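PDB 4KU4: Ras-3 from Cryphonectria parasitica from Cryphonectria parasitica, which is a Ras-family small G protein of the P-loop NTPase clan, modelled here with GDP and magnesium. Local coordinates for residues 50-55 against 61-66. Sequence-based numbering, arbitrary orientation.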
ATOM      1  N   SER A  50      -2.886  13.545  -3.670  1.00  8.40           N
ATOM      2  CA  SER A  50      -3.005  12.939  -2.356  1.00 13.00           C
ATOM      3  C   SER A  50      -4.512  12.688  -2.315  1.00 14.64           C
ATOM      4  O   SER A  50      -5.290  13.511  -2.808  1.00 12.07           O
ATOM      5  CB  SER A  50      -2.583  13.884  -1.249  1.00 16.57           C
ATOM      6  OG  SER A  50      -3.218  13.562  -0.030  1.00 22.38           O
ATOM      7  N   TYR A  51      -4.926  11.562  -1.749  1.00  9.96           N
ATOM      8  CA  TYR A  51      -6.343  11.188  -1.720  1.00 13.23           C
ATOM      9  C   TYR A  51      -6.802  10.950  -0.294  1.00  9.26           C
ATOM     10  O   TYR A  51      -5.995  10.646   0.578  1.00  8.36           O
ATOM     11  CB  TYR A  51      -6.578   9.917  -2.550  1.00  9.60           C
ATOM     12  CG  TYR A  51      -6.309  10.064  -4.023  1.00 10.18           C
ATOM     13  CD1 TYR A  51      -7.323  10.435  -4.896  1.00 13.38           C
ATOM     14  CD2 TYR A  51      -5.039   9.822  -4.546  1.00 11.43           C
ATOM     15  CE1 TYR A  51      -7.089  10.575  -6.249  1.00 15.14           C
ATOM     16  CE2 TYR A  51      -4.792   9.961  -5.901  1.00 13.78           C
ATOM     17  CZ  TYR A  51      -5.817  10.335  -6.746  1.00 14.92           C
ATOM     18  OH  TYR A  51      -5.587  10.463  -8.088  1.00 14.76           O
ATOM     19  N   ARG A  52      -8.106  11.077  -0.045  1.00  9.49           N
ATOM     20  CA  ARG A  52      -8.630  10.895   1.300  1.00  8.69           C
ATOM     21  C   ARG A  52      -9.768   9.886   1.332  1.00  8.69           C
ATOM     22  O   ARG A  52     -10.606   9.831   0.423  1.00  7.61           O
ATOM     23  CB  ARG A  52      -9.136  12.227   1.868  1.00  7.22           C
ATOM     24  CG  ARG A  52      -8.059  13.273   2.114  1.00  7.11           C
ATOM     25  CD  ARG A  52      -8.669  14.651   2.349  1.00 13.04           C
ATOM     26  NE  ARG A  52      -9.530  15.052   1.240  1.00 11.74           N
ATOM     27  CZ  ARG A  52      -9.125  15.588   0.096  1.00 13.90           C
ATOM     28  NH1 ARG A  52      -7.828  15.813  -0.151  1.00 12.91           N
ATOM     29  NH2 ARG A  52     -10.030  15.895  -0.822  1.00 12.75           N
ATOM     30  N   ARG A  53      -9.801   9.102   2.399  1.00  8.08           N
ATOM     31  CA  ARG A  53     -10.931   8.219   2.673  1.00 11.19           C
ATOM     32  C   ARG A  53     -11.366   8.384   4.129  1.00 10.20           C
ATOM     33  O   ARG A  53     -10.616   8.077   5.057  1.00 10.34           O
ATOM     34  CB  ARG A  53     -10.558   6.758   2.391  1.00 10.87           C
ATOM     35  CG  ARG A  53     -11.611   5.729   2.875  1.00 11.17           C
ATOM     36  CD  ARG A  53     -12.845   5.678   1.979  1.00 13.74           C
ATOM     37  NE  ARG A  53     -13.910   4.868   2.576  1.00 14.86           N
ATOM     38  CZ  ARG A  53     -14.090   3.568   2.355  1.00 22.10           C
ATOM     39  NH1 ARG A  53     -15.075   2.925   2.961  1.00 13.18           N
ATOM     40  NH2 ARG A  53     -13.290   2.904   1.538  1.00  9.94           N
ATOM     41  N   GLN A  54     -12.575   8.904   4.330  1.00 10.82           N
ATOM     42  CA  GLN A  54     -13.192   8.861   5.639  1.00  9.00           C
ATOM     43  C   GLN A  54     -13.874   7.511   5.719  1.00 13.96           C
ATOM     44  O   GLN A  54     -14.542   7.092   4.763  1.00 12.27           O
ATOM     45  CB  GLN A  54     -14.223   9.982   5.796  1.00 11.11           C
ATOM     46  CG  GLN A  54     -13.606  11.362   5.798  1.00  8.49           C
ATOM     47  CD  GLN A  54     -14.595  12.450   6.199  1.00 13.44           C
ATOM     48  OE1 GLN A  54     -15.353  12.961   5.371  1.00 12.17           O
ATOM     49  NE2 GLN A  54     -14.579  12.813   7.473  1.00 13.51           N
ATOM     50  N   CYS A  55     -13.674   6.820   6.834  1.00  9.16           N
ATOM     51  CA  CYS A  55     -14.235   5.485   7.008  1.00  6.04           C
ATOM     52  C   CYS A  55     -14.330   5.165   8.484  1.00 16.34           C
ATOM     53  O   CYS A  55     -13.904   5.949   9.336  1.00 10.87           O
ATOM     54  CB  CYS A  55     -13.347   4.438   6.304  1.00 10.42           C
ATOM     55  SG  CYS A  55     -11.571   4.540   6.732  1.00 15.98           S
ATOM     56  N   PRO A  61     -13.847   5.575  13.890  1.00 16.61           N
ATOM     57  CA  PRO A  61     -13.811   6.506  12.754  1.00 15.25           C
ATOM     58  C   PRO A  61     -12.377   6.901  12.458  1.00 20.40           C
ATOM     59  O   PRO A  61     -11.649   7.286  13.380  1.00 12.75           O
ATOM     60  CB  PRO A  61     -14.590   7.724  13.270  1.00 17.21           C
ATOM     61  CG  PRO A  61     -15.498   7.160  14.334  1.00 19.83           C
ATOM     62  CD  PRO A  61     -14.662   6.102  15.001  1.00 13.41           C
ATOM     63  N   SER A  62     -11.994   6.794  11.188  1.00 14.08           N
ATOM     64  CA  SER A  62     -10.636   7.080  10.726  1.00 10.79           C
ATOM     65  C   SER A  62     -10.695   7.930   9.464  1.00 13.21           C
ATOM     66  O   SER A  62     -11.681   7.899   8.727  1.00 12.09           O
ATOM     67  CB  SER A  62      -9.883   5.783  10.431  1.00 17.20           C
ATOM     68  OG  SER A  62     -10.069   4.839  11.477  1.00 15.78           O
ATOM     69  N   HIS A  63      -9.635   8.690   9.217  1.00 10.26           N
ATOM     70  CA  HIS A  63      -9.544   9.521   8.019  1.00  8.40           C
ATOM     71  C   HIS A  63      -8.153   9.315   7.438  1.00 11.45           C
ATOM     72  O   HIS A  63      -7.174   9.833   7.951  1.00 11.04           O
ATOM     73  CB  HIS A  63      -9.800  10.993   8.366  1.00 10.97           C
ATOM     74  CG  HIS A  63     -10.058  11.870   7.170  1.00  9.17           C
ATOM     75  ND1 HIS A  63     -10.486  13.172   7.285  1.00 11.07           N
ATOM     76  CD2 HIS A  63      -9.948  11.622   5.843  1.00  9.56           C
ATOM     77  CE1 HIS A  63     -10.636  13.692   6.076  1.00  8.40           C
ATOM     78  NE2 HIS A  63     -10.318  12.774   5.188  1.00 11.54           N
ATOM     79  N   LEU A  64      -8.082   8.524   6.380  1.00  8.02           N
ATOM     80  CA  LEU A  64      -6.816   8.152   5.778  1.00 10.07           C
ATOM     81  C   LEU A  64      -6.442   9.191   4.728  1.00  8.37           C
ATOM     82  O   LEU A  64      -7.280   9.612   3.936  1.00  9.43           O
ATOM     83  CB  LEU A  64      -6.931   6.776   5.131  1.00  7.82           C
ATOM     84  CG  LEU A  64      -7.631   5.679   5.945  1.00 13.87           C
ATOM     85  CD1 LEU A  64      -7.658   4.333   5.201  1.00 10.48           C
ATOM     86  CD2 LEU A  64      -6.952   5.531   7.302  1.00 14.32           C
ATOM     87  N   GLU A  65      -5.185   9.621   4.745  1.00  6.31           N
ATOM     88  CA  GLU A  65      -4.654  10.471   3.691  1.00 10.06           C
ATOM     89  C   GLU A  65      -3.621   9.626   2.959  1.00  7.73           C
ATOM     90  O   GLU A  65      -2.637   9.183   3.551  1.00 11.74           O
ATOM     91  CB  GLU A  65      -4.021  11.738   4.278  1.00 11.22           C
ATOM     92  CG  GLU A  65      -3.537  12.750   3.240  1.00 15.19           C
ATOM     93  CD  GLU A  65      -3.374  14.126   3.844  1.00 20.53           C
ATOM     94  OE1 GLU A  65      -4.119  15.046   3.440  1.00 19.23           O
ATOM     95  OE2 GLU A  65      -2.518  14.284   4.742  1.00 20.89           O
ATOM     96  N   ILE A  66      -3.857   9.386   1.675  1.00  7.94           N
ATOM     97  CA  ILE A  66      -3.004   8.466   0.928  1.00  7.75           C
ATOM     98  C   ILE A  66      -2.208   9.222  -0.122  1.00 12.16           C
ATOM     99  O   ILE A  66      -2.773   9.836  -1.024  1.00 10.15           O
ATOM    100  CB  ILE A  66      -3.845   7.353   0.259  1.00 12.70           C
ATOM    101  CG1 ILE A  66      -4.590   6.550   1.323  1.00 15.23           C
ATOM    102  CG2 ILE A  66      -2.967   6.413  -0.545  1.00  8.34           C
ATOM    103  CD1 ILE A  66      -6.043   6.413   1.041  1.00 14.70           C
TER
HETATM  104  O   HOH W   1      -5.373  15.315   1.111  1.00 16.73           O
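Y51 and I66, R53 and L64, and C55 and S62 are the hydrogen-bonded pairs of an antiparallel beta hairpin, strands 50-57 and 60-67, at one margin of the mixed Ras sheet. The evidence is a ladder of six backbone bonds, two per pair; the shortest, I66 N to Y51 O, is 2.7 Å. All six are nearly straight, none with an N-H...O angle below 162°.

The more buried face carries Y51, R53, C55, S62, L64 and I66, and its burial comes from helices 27-35 and 182-196 packed against it rather than from short distances between the strands. Here C55 SG, placed between its backbone N and carbonyl carbon, approaches L64 CG at 4.2 Å, and F187 of helix 182-196 touches both residues. I66 meets the same helix through F186 and also packs on T31 and L34 of helix 27-35. R53 and Y51 instead lead their ends away from strand 60-67: the R53 guanidinium forms a salt bridge with E183, and Y51 rests on T31 and T35.

The other face, with R52, Q54, H63 and E65, is the more solvent-exposed one. With its CG anti to the backbone N (chi1 -166°), H63 swings its ring toward strand 50-57. Q54 CG sits over the ring centre at 3.6 Å, 8° off the normal, a CH-pi contact, while R52 CB meets the ring edge at NE2. The ring's ND1 is hydrogen-bonded to G11 O, which should help fix its rotation. R52 and E65 do not touch through their charges; one water bridges them, accepting from R52 NH1, in the guanidinium plane, at 2.8 Å. It donates to E65 OE1 at 2.7 Å. The same water also bonds S50 OG at 3.0 Å.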